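Local structure of glycosyl hydrolase family 2, TIM barrel domain protein (6ED2) at residues A[472-477]-A[492-497]; A[478-483]-A[516-521]; A[529-534]-A[571-576]. The protein is a beta-glucuronidase of glycosyl hydrolase family 2 that probably releases glucuronic acid from beta-glucuronides and carries bound magnesium. All blocks are in the same frame, centred on the assembly; numbering follows the deposited sequence.

Contact 1 (A[472-477]-A[492-497]); sequences YTVLMT and VSLNRY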
ATOM      1  N   TYR A 472      28.654  18.066  17.625  1.00 24.83           N
ATOM      2  CA  TYR A 472      27.650  17.235  18.277  1.00 24.32           C
ATOM      3  C   TYR A 472      26.319  17.782  17.806  1.00 27.98           C
ATOM      4  O   TYR A 472      26.237  18.937  17.400  1.00 25.04           O
ATOM      5  CB  TYR A 472      27.755  17.276  19.797  1.00 24.63           C
ATOM      6  CG  TYR A 472      27.137  18.511  20.432  1.00 29.11           C
ATOM      7  CD1 TYR A 472      25.849  18.474  20.983  1.00 28.08           C
ATOM      8  CD2 TYR A 472      27.849  19.715  20.502  1.00 24.72           C
ATOM      9  CE1 TYR A 472      25.284  19.601  21.576  1.00 27.15           C
ATOM     10  CE2 TYR A 472      27.295  20.849  21.091  1.00 25.24           C
ATOM     11  CZ  TYR A 472      26.023  20.787  21.636  1.00 31.30           C
ATOM     12  OH  TYR A 472      25.490  21.914  22.222  1.00 27.11           O
ATOM     13  N   THR A 473      25.275  16.961  17.831  1.00 25.95           N
ATOM     14  CA  THR A 473      24.032  17.430  17.241  1.00 27.37           C
ATOM     15  C   THR A 473      23.139  18.040  18.310  1.00 24.91           C
ATOM     16  O   THR A 473      23.005  17.506  19.414  1.00 25.64           O
ATOM     17  CB  THR A 473      23.301  16.311  16.494  1.00 28.09           C
ATOM     18  OG1 THR A 473      22.863  15.323  17.432  1.00 29.08           O
ATOM     19  CG2 THR A 473      24.227  15.677  15.460  1.00 23.83           C
ATOM     20  N   VAL A 474      22.524  19.168  17.968  1.00 24.76           N
ATOM     21  CA  VAL A 474      21.835  20.012  18.936  1.00 29.84           C
ATOM     22  C   VAL A 474      20.349  19.678  18.938  1.00 27.53           C
ATOM     23  O   VAL A 474      19.698  19.715  17.891  1.00 28.43           O
ATOM     24  CB  VAL A 474      22.070  21.500  18.629  1.00 31.56           C
ATOM     25  CG1 VAL A 474      21.351  22.372  19.658  1.00 25.03           C
ATOM     26  CG2 VAL A 474      23.572  21.788  18.595  1.00 25.48           C
ATOM     27  N   LEU A 475      19.830  19.355  20.120  1.00 26.10           N
ATOM     28  CA  LEU A 475      18.412  19.148  20.367  1.00 32.16           C
ATOM     29  C   LEU A 475      17.606  20.400  20.028  1.00 34.93           C
ATOM     30  O   LEU A 475      18.111  21.522  20.078  1.00 34.91           O
ATOM     31  CB  LEU A 475      18.197  18.820  21.844  1.00 36.56           C
ATOM     32  CG  LEU A 475      17.671  17.468  22.256  1.00 40.91           C
ATOM     33  CD1 LEU A 475      17.218  17.563  23.689  1.00 37.95           C
ATOM     34  CD2 LEU A 475      16.534  17.054  21.342  1.00 40.70           C
ATOM     35  N   MET A 476      16.313  20.199  19.740  1.00 34.92           N
ATOM     36  CA  MET A 476      15.454  21.319  19.356  1.00 34.61           C
ATOM     37  C   MET A 476      15.177  22.257  20.525  1.00 37.40           C
ATOM     38  O   MET A 476      14.921  23.453  20.313  1.00 40.33           O
ATOM     39  CB  MET A 476      14.135  20.801  18.780  1.00 38.24           C
ATOM     40  CG  MET A 476      14.151  20.648  17.248  1.00 45.85           C
ATOM     41  SD  MET A 476      12.525  20.726  16.412  1.00 55.46           S
ATOM     42  CE  MET A 476      12.335  22.500  16.121  1.00 40.97           C
ATOM     43  N   THR A 477      15.207  21.737  21.751  1.00 33.60           N
ATOM     44  CA  THR A 477      15.034  22.529  22.961  1.00 36.60           C
ATOM     45  C   THR A 477      16.308  23.243  23.408  1.00 36.98           C
ATOM     46  O   THR A 477      16.276  23.927  24.432  1.00 38.29           O
ATOM     47  CB  THR A 477      14.548  21.637  24.103  1.00 37.11           C
ATOM     48  OG1 THR A 477      15.485  20.570  24.293  1.00 42.78           O
ATOM     49  CG2 THR A 477      13.182  21.055  23.788  1.00 35.12           C
ATOM     50  N   VAL A 492      28.642  23.728  14.054  1.00 23.01           N
ATOM     51  CA  VAL A 492      27.401  23.406  14.744  1.00 27.54           C
ATOM     52  C   VAL A 492      26.569  22.497  13.848  1.00 27.37           C
ATOM     53  O   VAL A 492      26.506  22.702  12.628  1.00 28.09           O
ATOM     54  CB  VAL A 492      26.651  24.696  15.137  1.00 26.45           C
ATOM     55  CG1 VAL A 492      25.276  24.383  15.693  1.00 24.51           C
ATOM     56  CG2 VAL A 492      27.476  25.464  16.194  1.00 29.67           C
ATOM     57  N   SER A 493      25.966  21.464  14.453  1.00 23.18           N
ATOM     58  CA  SER A 493      25.075  20.521  13.777  1.00 27.02           C
ATOM     59  C   SER A 493      23.706  20.597  14.428  1.00 27.51           C
ATOM     60  O   SER A 493      23.572  20.321  15.627  1.00 26.80           O
ATOM     61  CB  SER A 493      25.605  19.082  13.867  1.00 22.52           C
ATOM     62  OG  SER A 493      26.891  18.956  13.285  1.00 21.67           O
ATOM     63  N   LEU A 494      22.687  20.946  13.648  1.00 24.97           N
ATOM     64  CA  LEU A 494      21.343  21.101  14.187  1.00 26.44           C
ATOM     65  C   LEU A 494      20.442  19.968  13.715  1.00 28.87           C
ATOM     66  O   LEU A 494      20.481  19.578  12.542  1.00 28.14           O
ATOM     67  CB  LEU A 494      20.726  22.447  13.776  1.00 25.74           C
ATOM     68  CG  LEU A 494      21.384  23.742  14.280  1.00 30.05           C
ATOM     69  CD1 LEU A 494      20.547  24.957  13.861  1.00 23.76           C
ATOM     70  CD2 LEU A 494      21.600  23.734  15.799  1.00 25.72           C
ATOM     71  N   ASN A 495      19.626  19.454  14.634  1.00 24.48           N
ATOM     72  CA  ASN A 495      18.501  18.581  14.316  1.00 27.55           C
ATOM     73  C   ASN A 495      17.235  19.414  14.467  1.00 30.59           C
ATOM     74  O   ASN A 495      16.828  19.722  15.591  1.00 30.86           O
ATOM     75  CB  ASN A 495      18.456  17.362  15.242  1.00 30.80           C
ATOM     76  CG  ASN A 495      19.661  16.430  15.068  1.00 28.55           C
ATOM     77  OD1 ASN A 495      20.542  16.656  14.228  1.00 28.84           O
ATOM     78  ND2 ASN A 495      19.698  15.378  15.870  1.00 29.52           N
ATOM     79  N   ARG A 496      16.607  19.777  13.351  1.00 29.66           N
ATOM     80  CA  ARG A 496      15.467  20.683  13.393  1.00 29.70           C
ATOM     81  C   ARG A 496      14.292  20.130  12.595  1.00 30.38           C
ATOM     82  O   ARG A 496      14.468  19.574  11.512  1.00 26.57           O
ATOM     83  CB  ARG A 496      15.852  22.063  12.873  1.00 26.58           C
ATOM     84  CG  ARG A 496      16.712  22.863  13.853  1.00 28.34           C
ATOM     85  CD  ARG A 496      16.038  22.948  15.207  1.00 30.16           C
ATOM     86  NE  ARG A 496      16.817  23.695  16.191  1.00 30.88           N
ATOM     87  CZ  ARG A 496      17.707  23.151  17.023  1.00 33.47           C
ATOM     88  NH1 ARG A 496      17.956  21.847  16.997  1.00 27.98           N
ATOM     89  NH2 ARG A 496      18.352  23.918  17.885  1.00 31.61           N
ATOM     90  N   TYR A 497      13.092  20.299  13.144  1.00 34.02           N
ATOM     91  CA  TYR A 497      11.860  19.738  12.608  1.00 26.22           C
ATOM     92  C   TYR A 497      10.755  20.783  12.604  1.00 32.41           C
ATOM     93  O   TYR A 497       9.616  20.518  13.015  1.00 27.81           O
ATOM     94  CB  TYR A 497      11.435  18.518  13.407  1.00 29.45           C
ATOM     95  CG  TYR A 497      12.360  17.343  13.205  1.00 35.21           C
ATOM     96  CD1 TYR A 497      12.282  16.568  12.052  1.00 25.43           C
ATOM     97  CD2 TYR A 497      13.320  17.013  14.164  1.00 35.34           C
ATOM     98  CE1 TYR A 497      13.123  15.477  11.862  1.00 30.65           C
ATOM     99  CE2 TYR A 497      14.166  15.933  13.985  1.00 30.95           C
ATOM    100  CZ  TYR A 497      14.067  15.169  12.834  1.00 34.09           C
ATOM    101  OH  TYR A 497      14.914  14.102  12.656  1.00 31.64           O
TER
HETATM  102  O   HOH W   1      26.912  21.449  17.448  1.00 24.81           O
HETATM  103  O   HOH W   2      15.980  17.824  18.009  1.00 38.63           O
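This is a parallel strand pairing in the TIM barrel domain, where Val474 meets Leu494 and Arg496 folds back over the end of the pair. The axes of strand pieces 472-474 and 492-495 lie 44° apart. Val474 N donates to Ser493 O (2.8 Å), while Val474 O receives Asn495 N in its carbonyl plane (3.3 Å). One step earlier a water donates to Tyr472 O and accepts from Ser493 N. Such pairing builds the eight-stranded TIM barrel, here between its fifth and sixth strands. Thr473, Ser493 and Asn495 lie on the inner face, against Thr534 of the next strand, whose OG1 bonds Asn495 OD1; Val474 and Leu494 lie side by side on the outer face, Val474 CB to Leu494 CD2 3.6 Å, where Leu494 also packs on Met519 and Trp522 of helix 508-525. Arg496 is bent at chi2 (-54°), which returns its guanidinium to the strand ends. NH1 reaches Val474 O (2.9 Å) from 52° above the carbonyl plane, so that oxygen is held by two donors, and also bonds Asn495 O (2.8 Å). The guanidinium is flanked by Met476 CA over one face and Leu494 CD2 over the other, and its NH2 forms a salt bridge with Glu518. Farther along, Met476 CG lies 3.6 Å from Arg496 CD, and SD, at the edge of the Tyr497 ring, takes a weak hydrogen bond from Tyr497 N (3.3 Å).

Contact 2 (A[478-483]-A[516-521]); sequences SLPDTS and HHEMDG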
ATOM      1  N   SER A 478      17.430  23.079  22.704  1.00 36.66           N
ATOM      2  CA  SER A 478      18.655  23.815  23.002  1.00 37.75           C
ATOM      3  C   SER A 478      18.793  24.918  21.964  1.00 32.88           C
ATOM      4  O   SER A 478      19.046  24.637  20.794  1.00 36.69           O
ATOM      5  CB  SER A 478      19.878  22.900  22.990  1.00 34.37           C
ATOM      6  OG  SER A 478      19.859  22.024  24.108  1.00 33.71           O
ATOM      7  N   LEU A 479      18.624  26.161  22.390  1.00 34.57           N
ATOM      8  CA  LEU A 479      18.555  27.318  21.507  1.00 34.09           C
ATOM      9  C   LEU A 479      19.896  28.037  21.468  1.00 32.91           C
ATOM     10  O   LEU A 479      20.776  27.785  22.294  1.00 31.98           O
ATOM     11  CB  LEU A 479      17.438  28.257  21.975  1.00 30.10           C
ATOM     12  CG  LEU A 479      16.064  27.585  22.077  1.00 37.68           C
ATOM     13  CD1 LEU A 479      14.990  28.603  22.418  1.00 34.86           C
ATOM     14  CD2 LEU A 479      15.707  26.829  20.787  1.00 33.80           C
ATOM     15  N   PRO A 480      20.101  28.933  20.499  1.00 30.60           N
ATOM     16  CA  PRO A 480      21.393  29.636  20.413  1.00 33.58           C
ATOM     17  C   PRO A 480      21.821  30.296  21.717  1.00 37.51           C
ATOM     18  O   PRO A 480      23.016  30.318  22.044  1.00 33.56           O
ATOM     19  CB  PRO A 480      21.138  30.686  19.324  1.00 35.07           C
ATOM     20  CG  PRO A 480      20.059  30.114  18.489  1.00 31.65           C
ATOM     21  CD  PRO A 480      19.208  29.275  19.374  1.00 30.93           C
ATOM     22  N   ASP A 481      20.860  30.800  22.486  1.00 35.60           N
ATOM     23  CA  ASP A 481      21.110  31.595  23.672  1.00 40.68           C
ATOM     24  C   ASP A 481      21.036  30.788  24.959  1.00 41.88           C
ATOM     25  O   ASP A 481      21.415  31.305  26.013  1.00 45.48           O
ATOM     26  CB  ASP A 481      20.107  32.765  23.734  1.00 42.11           C
ATOM     27  CG  ASP A 481      18.659  32.338  23.371  1.00 56.54           C
ATOM     28  OD1 ASP A 481      17.742  32.625  24.181  1.00 68.56           O
ATOM     29  OD2 ASP A 481      18.422  31.738  22.280  1.00 50.30           O
ATOM     30  N   THR A 482      20.559  29.539  24.907  1.00 37.82           N
ATOM     31  CA  THR A 482      20.487  28.710  26.102  1.00 33.74           C
ATOM     32  C   THR A 482      21.415  27.498  26.079  1.00 38.27           C
ATOM     33  O   THR A 482      21.661  26.911  27.139  1.00 36.52           O
ATOM     34  CB  THR A 482      19.044  28.225  26.343  1.00 35.59           C
ATOM     35  OG1 THR A 482      18.651  27.319  25.304  1.00 31.90           O
ATOM     36  CG2 THR A 482      18.059  29.400  26.373  1.00 33.61           C
ATOM     37  N   SER A 483      21.931  27.101  24.917  1.00 35.02           N
ATOM     38  CA  SER A 483      22.793  25.926  24.847  1.00 34.10           C
ATOM     39  C   SER A 483      24.119  26.211  25.542  1.00 32.81           C
ATOM     40  O   SER A 483      24.858  27.121  25.138  1.00 31.02           O
ATOM     41  CB  SER A 483      23.048  25.519  23.396  1.00 32.16           C
ATOM     42  OG  SER A 483      24.104  24.563  23.339  1.00 32.55           O
ATOM     43  N   HIS A 516      13.326  30.801  10.735  1.00 29.82           N
ATOM     44  CA  HIS A 516      14.146  31.985  10.490  1.00 33.99           C
ATOM     45  C   HIS A 516      14.482  32.710  11.784  1.00 35.00           C
ATOM     46  O   HIS A 516      15.596  33.221  11.946  1.00 33.70           O
ATOM     47  CB  HIS A 516      13.422  32.939   9.553  1.00 30.57           C
ATOM     48  CG  HIS A 516      13.635  32.634   8.110  1.00 36.03           C
ATOM     49  ND1 HIS A 516      14.875  32.711   7.510  1.00 35.83           N
ATOM     50  CD2 HIS A 516      12.768  32.258   7.142  1.00 31.84           C
ATOM     51  CE1 HIS A 516      14.759  32.400   6.230  1.00 33.69           C
ATOM     52  NE2 HIS A 516      13.491  32.125   5.981  1.00 40.28           N
ATOM     53  N   HIS A 517      13.531  32.769  12.714  1.00 33.15           N
ATOM     54  CA  HIS A 517      13.793  33.419  13.990  1.00 35.83           C
ATOM     55  C   HIS A 517      14.957  32.747  14.713  1.00 36.26           C
ATOM     56  O   HIS A 517      15.901  33.418  15.138  1.00 38.61           O
ATOM     57  CB  HIS A 517      12.532  33.417  14.857  1.00 30.30           C
ATOM     58  CG  HIS A 517      12.731  34.049  16.201  1.00 47.49           C
ATOM     59  ND1 HIS A 517      12.809  35.417  16.380  1.00 46.66           N
ATOM     60  CD2 HIS A 517      12.906  33.500  17.426  1.00 46.41           C
ATOM     61  CE1 HIS A 517      12.997  35.680  17.661  1.00 45.80           C
ATOM     62  NE2 HIS A 517      13.061  34.534  18.316  1.00 44.78           N
ATOM     63  N   GLU A 518      14.928  31.416  14.834  1.00 34.08           N
ATOM     64  CA  GLU A 518      16.028  30.731  15.516  1.00 37.23           C
ATOM     65  C   GLU A 518      17.335  30.861  14.742  1.00 31.10           C
ATOM     66  O   GLU A 518      18.402  31.025  15.341  1.00 27.90           O
ATOM     67  CB  GLU A 518      15.704  29.249  15.754  1.00 34.93           C
ATOM     68  CG  GLU A 518      16.678  28.595  16.756  1.00 37.89           C
ATOM     69  CD  GLU A 518      16.573  27.067  16.852  1.00 36.46           C
ATOM     70  OE1 GLU A 518      15.495  26.514  16.546  1.00 34.12           O
ATOM     71  OE2 GLU A 518      17.574  26.420  17.259  1.00 32.76           O
ATOM     72  N   MET A 519      17.280  30.787  13.411  1.00 30.33           N
ATOM     73  CA  MET A 519      18.510  30.896  12.639  1.00 32.17           C
ATOM     74  C   MET A 519      19.169  32.258  12.830  1.00 35.11           C
ATOM     75  O   MET A 519      20.404  32.351  12.833  1.00 34.08           O
ATOM     76  CB  MET A 519      18.239  30.636  11.155  1.00 27.77           C
ATOM     77  CG  MET A 519      17.819  29.198  10.853  1.00 35.77           C
ATOM     78  SD  MET A 519      18.882  27.977  11.668  1.00 35.37           S
ATOM     79  CE  MET A 519      20.334  28.109  10.653  1.00 29.42           C
ATOM     80  N   ASP A 520      18.373  33.325  12.988  1.00 36.24           N
ATOM     81  CA  ASP A 520      18.965  34.628  13.288  1.00 37.08           C
ATOM     82  C   ASP A 520      19.736  34.585  14.601  1.00 32.69           C
ATOM     83  O   ASP A 520      20.772  35.241  14.724  1.00 36.40           O
ATOM     84  CB  ASP A 520      17.893  35.723  13.340  1.00 38.73           C
ATOM     85  CG  ASP A 520      17.167  35.917  11.997  1.00 52.43           C
ATOM     86  OD1 ASP A 520      17.757  35.642  10.918  1.00 52.53           O
ATOM     87  OD2 ASP A 520      15.990  36.356  12.022  1.00 54.48           O
ATOM     88  N   GLY A 521      19.251  33.811  15.579  1.00 32.63           N
ATOM     89  CA  GLY A 521      20.016  33.588  16.797  1.00 30.63           C
ATOM     90  C   GLY A 521      21.326  32.858  16.547  1.00 36.84           C
ATOM     91  O   GLY A 521      22.381  33.273  17.037  1.00 35.17           O
TER
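In the TIM barrel domain, the loop that leads from strand 470-474 to strand 492-495 packs on the outer helix 508-525, with Pro480 set against Glu518 and Gly521. The CA atoms of Pro480 and Gly521 are only 5.5 Å apart, an approach that rests on the missing side chain at Gly521. The proline ring lies directly on helix backbone: its CB is 3.5 Å from Gly521 C, and its CG is 3.7 Å from Glu518 O. At the other corner of the ring, Pro480 CD meets Glu518 CG at 3.7 Å, the two side chains being set at a slant. Trp522 and Val525 of the same helix also touch the proline.

Glu518 reaches along the loop because CG stands opposite the backbone N (chi1 -166°) and the chain stays extended beyond it. Leu479 crosses it at about a right angle, bringing CD2 to 4.0 Å from Glu518 OE2. The carboxylate, which is buried, finds its polar partners elsewhere: OE1 bonds Tyr498 OH, and OE2 accepts from Trp522 NE1 and is paired with Arg496. Those partners fix the rotation of the group, and the positive charge of Arg496 would be expected to favour its ionised form. Within the loop, Leu479 O accepts from Thr482 N and Ser483 N, and Leu479 N donates to Thr482 OG1 (3.1 Å), closing a compact turn that presents Pro480. Residues 478-491 contain no helix, so this contact is a local departure from the regular beta-alpha repeat, a loop leaning on the helix that follows the next strand of a TIM barrel.

Contact 3 (A[529-534]-A[571-576]); sequences RPLIFT and YDFVQG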
ATOM      1  N   ARG A 529      31.906  30.123  12.377  1.00 24.37           N
ATOM      2  CA  ARG A 529      31.850  28.666  12.268  1.00 30.31           C
ATOM      3  C   ARG A 529      30.803  28.218  11.241  1.00 31.29           C
ATOM      4  O   ARG A 529      29.713  28.792  11.173  1.00 30.66           O
ATOM      5  CB  ARG A 529      31.516  28.050  13.626  1.00 24.58           C
ATOM      6  CG  ARG A 529      32.663  28.084  14.638  1.00 27.32           C
ATOM      7  CD  ARG A 529      32.226  27.581  16.012  1.00 22.31           C
ATOM      8  NE  ARG A 529      31.163  28.394  16.613  1.00 24.43           N
ATOM      9  CZ  ARG A 529      30.364  27.969  17.593  1.00 28.83           C
ATOM     10  NH1 ARG A 529      30.480  26.731  18.079  1.00 29.15           N
ATOM     11  NH2 ARG A 529      29.435  28.771  18.086  1.00 23.09           N
ATOM     12  N   PRO A 530      31.095  27.180  10.445  1.00 33.56           N
ATOM     13  CA  PRO A 530      30.035  26.547   9.640  1.00 25.72           C
ATOM     14  C   PRO A 530      28.945  25.962  10.525  1.00 23.78           C
ATOM     15  O   PRO A 530      29.182  25.533  11.659  1.00 24.02           O
ATOM     16  CB  PRO A 530      30.767  25.440   8.867  1.00 24.75           C
ATOM     17  CG  PRO A 530      32.227  25.692   9.047  1.00 30.36           C
ATOM     18  CD  PRO A 530      32.392  26.500  10.304  1.00 31.30           C
ATOM     19  N   LEU A 531      27.729  25.983  10.005  1.00 23.97           N
ATOM     20  CA  LEU A 531      26.618  25.248  10.580  1.00 26.94           C
ATOM     21  C   LEU A 531      26.111  24.270   9.529  1.00 26.40           C
ATOM     22  O   LEU A 531      26.059  24.598   8.338  1.00 27.31           O
ATOM     23  CB  LEU A 531      25.499  26.199  11.034  1.00 26.86           C
ATOM     24  CG  LEU A 531      24.315  25.614  11.815  1.00 29.36           C
ATOM     25  CD1 LEU A 531      23.799  26.629  12.885  1.00 20.52           C
ATOM     26  CD2 LEU A 531      23.198  25.207  10.853  1.00 23.41           C
ATOM     27  N   ILE A 532      25.775  23.057   9.963  1.00 23.71           N
ATOM     28  CA  ILE A 532      25.128  22.087   9.099  1.00 25.24           C
ATOM     29  C   ILE A 532      23.889  21.570   9.803  1.00 27.71           C
ATOM     30  O   ILE A 532      23.747  21.664  11.030  1.00 24.72           O
ATOM     31  CB  ILE A 532      26.032  20.902   8.717  1.00 25.05           C
ATOM     32  CG1 ILE A 532      26.223  19.959   9.901  1.00 23.83           C
ATOM     33  CG2 ILE A 532      27.353  21.380   8.185  1.00 24.92           C
ATOM     34  CD1 ILE A 532      26.947  18.685   9.491  1.00 24.47           C
ATOM     35  N   PHE A 533      22.985  21.017   9.006  1.00 23.75           N
ATOM     36  CA  PHE A 533      21.835  20.313   9.540  1.00 24.47           C
ATOM     37  C   PHE A 533      22.097  18.818   9.466  1.00 26.66           C
ATOM     38  O   PHE A 533      22.476  18.291   8.415  1.00 26.83           O
ATOM     39  CB  PHE A 533      20.562  20.719   8.799  1.00 26.64           C
ATOM     40  CG  PHE A 533      20.128  22.123   9.131  1.00 25.48           C
ATOM     41  CD1 PHE A 533      19.239  22.357  10.164  1.00 26.91           C
ATOM     42  CD2 PHE A 533      20.665  23.211   8.447  1.00 26.63           C
ATOM     43  CE1 PHE A 533      18.873  23.656  10.496  1.00 27.07           C
ATOM     44  CE2 PHE A 533      20.290  24.513   8.757  1.00 21.64           C
ATOM     45  CZ  PHE A 533      19.406  24.735   9.785  1.00 24.98           C
ATOM     46  N   THR A 534      21.960  18.153  10.597  1.00 26.89           N
ATOM     47  CA  THR A 534      22.174  16.723  10.657  1.00 31.68           C
ATOM     48  C   THR A 534      20.876  15.936  10.769  1.00 31.55           C
ATOM     49  O   THR A 534      20.906  14.710  10.618  1.00 30.70           O
ATOM     50  CB  THR A 534      23.099  16.376  11.837  1.00 30.49           C
ATOM     51  OG1 THR A 534      22.749  17.189  12.964  1.00 26.81           O
ATOM     52  CG2 THR A 534      24.551  16.629  11.454  1.00 24.30           C
ATOM     53  N   TYR A 571      21.047  31.441   4.367  1.00 33.66           N
ATOM     54  CA  TYR A 571      22.110  31.789   5.314  1.00 31.54           C
ATOM     55  C   TYR A 571      23.461  31.304   4.804  1.00 30.27           C
ATOM     56  O   TYR A 571      23.645  30.105   4.570  1.00 35.15           O
ATOM     57  CB  TYR A 571      21.818  31.192   6.694  1.00 28.96           C
ATOM     58  CG  TYR A 571      20.564  31.739   7.329  1.00 32.30           C
ATOM     59  CD1 TYR A 571      20.603  32.902   8.104  1.00 32.80           C
ATOM     60  CD2 TYR A 571      19.330  31.113   7.142  1.00 33.00           C
ATOM     61  CE1 TYR A 571      19.451  33.419   8.680  1.00 32.14           C
ATOM     62  CE2 TYR A 571      18.168  31.622   7.719  1.00 30.98           C
ATOM     63  CZ  TYR A 571      18.237  32.776   8.487  1.00 39.60           C
ATOM     64  OH  TYR A 571      17.094  33.285   9.067  1.00 41.28           O
ATOM     65  N   ASP A 572      24.417  32.226   4.665  1.00 29.91           N
ATOM     66  CA  ASP A 572      25.721  31.887   4.105  1.00 31.29           C
ATOM     67  C   ASP A 572      26.493  30.909   4.988  1.00 31.27           C
ATOM     68  O   ASP A 572      27.389  30.214   4.496  1.00 30.24           O
ATOM     69  CB  ASP A 572      26.552  33.167   3.866  1.00 36.02           C
ATOM     70  CG  ASP A 572      27.255  33.693   5.155  1.00 44.79           C
ATOM     71  OD1 ASP A 572      26.573  33.936   6.192  1.00 42.08           O
ATOM     72  OD2 ASP A 572      28.505  33.869   5.132  1.00 49.26           O
ATOM     73  N   PHE A 573      26.160  30.831   6.274  1.00 28.74           N
ATOM     74  CA  PHE A 573      26.901  29.957   7.172  1.00 31.82           C
ATOM     75  C   PHE A 573      26.405  28.513   7.147  1.00 28.95           C
ATOM     76  O   PHE A 573      27.086  27.641   7.700  1.00 25.70           O
ATOM     77  CB  PHE A 573      26.864  30.499   8.606  1.00 24.02           C
ATOM     78  CG  PHE A 573      25.472  30.765   9.145  1.00 30.27           C
ATOM     79  CD1 PHE A 573      24.668  29.728   9.606  1.00 26.93           C
ATOM     80  CD2 PHE A 573      24.980  32.064   9.216  1.00 30.72           C
ATOM     81  CE1 PHE A 573      23.405  29.967  10.120  1.00 26.33           C
ATOM     82  CE2 PHE A 573      23.711  32.314   9.720  1.00 29.63           C
ATOM     83  CZ  PHE A 573      22.922  31.267  10.179  1.00 30.94           C
ATOM     84  N   VAL A 574      25.266  28.232   6.520  1.00 26.90           N
ATOM     85  CA  VAL A 574      24.793  26.851   6.412  1.00 30.53           C
ATOM     86  C   VAL A 574      25.623  26.172   5.335  1.00 27.18           C
ATOM     87  O   VAL A 574      25.545  26.530   4.156  1.00 24.33           O
ATOM     88  CB  VAL A 574      23.296  26.769   6.093  1.00 31.41           C
ATOM     89  CG1 VAL A 574      22.903  25.313   5.858  1.00 27.14           C
ATOM     90  CG2 VAL A 574      22.469  27.359   7.239  1.00 24.79           C
ATOM     91  N   GLN A 575      26.441  25.202   5.739  1.00 25.44           N
ATOM     92  CA  GLN A 575      27.396  24.601   4.818  1.00 27.20           C
ATOM     93  C   GLN A 575      27.161  23.113   4.611  1.00 29.67           C
ATOM     94  O   GLN A 575      28.016  22.432   4.031  1.00 28.23           O
ATOM     95  CB  GLN A 575      28.822  24.855   5.312  1.00 32.01           C
ATOM     96  CG  GLN A 575      29.225  26.313   5.214  1.00 27.03           C
ATOM     97  CD  GLN A 575      29.363  26.765   3.775  1.00 31.38           C
ATOM     98  OE1 GLN A 575      29.973  26.074   2.965  1.00 33.27           O
ATOM     99  NE2 GLN A 575      28.798  27.934   3.447  1.00 27.41           N
ATOM    100  N   GLY A 576      26.026  22.593   5.051  1.00 26.68           N
ATOM    101  CA  GLY A 576      25.749  21.193   4.837  1.00 27.93           C
ATOM    102  C   GLY A 576      24.332  20.828   5.209  1.00 28.16           C
ATOM    103  O   GLY A 576      23.763  21.412   6.139  1.00 27.54           O
TER
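With chi1 at 73°, Ile532 holds CG1 between its backbone N and carbonyl carbon and turns CG2 beside the N, onto the backbone of Gly576; CG2 is 3.6 Å from Gly576 N. Phe573 adopts a similar first torsion (54°), which brings its ring edge, through CD1, to 3.9 Å from Leu531 CB, while Tyr571 CB lies over one face of the same ring. Phe533 in turn presents an edge to Val574: CE2 is 3.9 Å from Val574 CG2, and Val574 CG1 is in the ring plane, the two side chains crossing at about a right angle.

The backbones carry the polar part. Leu531 N donates almost straight to Phe573 O (2.9 Å), and Leu531 O receives Gln575 N (2.7 Å) nearly in line with its carbonyl bond. This is parallel pairing between the seventh and eighth strands of the TIM barrel, joined through helix 554-570 as a beta-alpha-beta crossover. The next bond shows a slip of one residue: Phe533 N goes to Gly576 O (3.0 Å), not to Gln575 O as an unbroken register would require. The slip coincides with Gln575, whose psi of 12° departs from extended strand geometry, so that Gln575 and Gly576 together stand opposite Ile532, as in a beta bulge.

Before the strand, a type I turn from Tyr571 to Val574 brings the chain out of the helix. Gln575 bends back at chi2, so that its NE2 donates to Asp572 O (2.9 Å) with the acceptor in the amide plane; NE2 also bonds Lys627 O, and OE1 takes Arg306 NH2. Outside the barrel wall, Met519 of helix 508-525 touches both Phe533 and Phe573.

All three contacts lie in the TIM barrel domain, on one side of the chain's centre, with centres about 10 Å (contacts 1 and 2), 12 Å (1 and 3) and 14 Å (2 and 3) apart. Contacts 1 and 3 are successive parts of one barrel wall, because strands 492-495 and 531-535 are neighbours: Val492 O lies 2.8 Å from Ile532 N. Helix 508-525, which follows the first of these strands and precedes the second, brings contact 2 against both. The segments of contact 2 alternate with those of contact 1 along the chain, whereas contact 3 opens after both have closed. The barrel wall and its outer layer are thus interlocked.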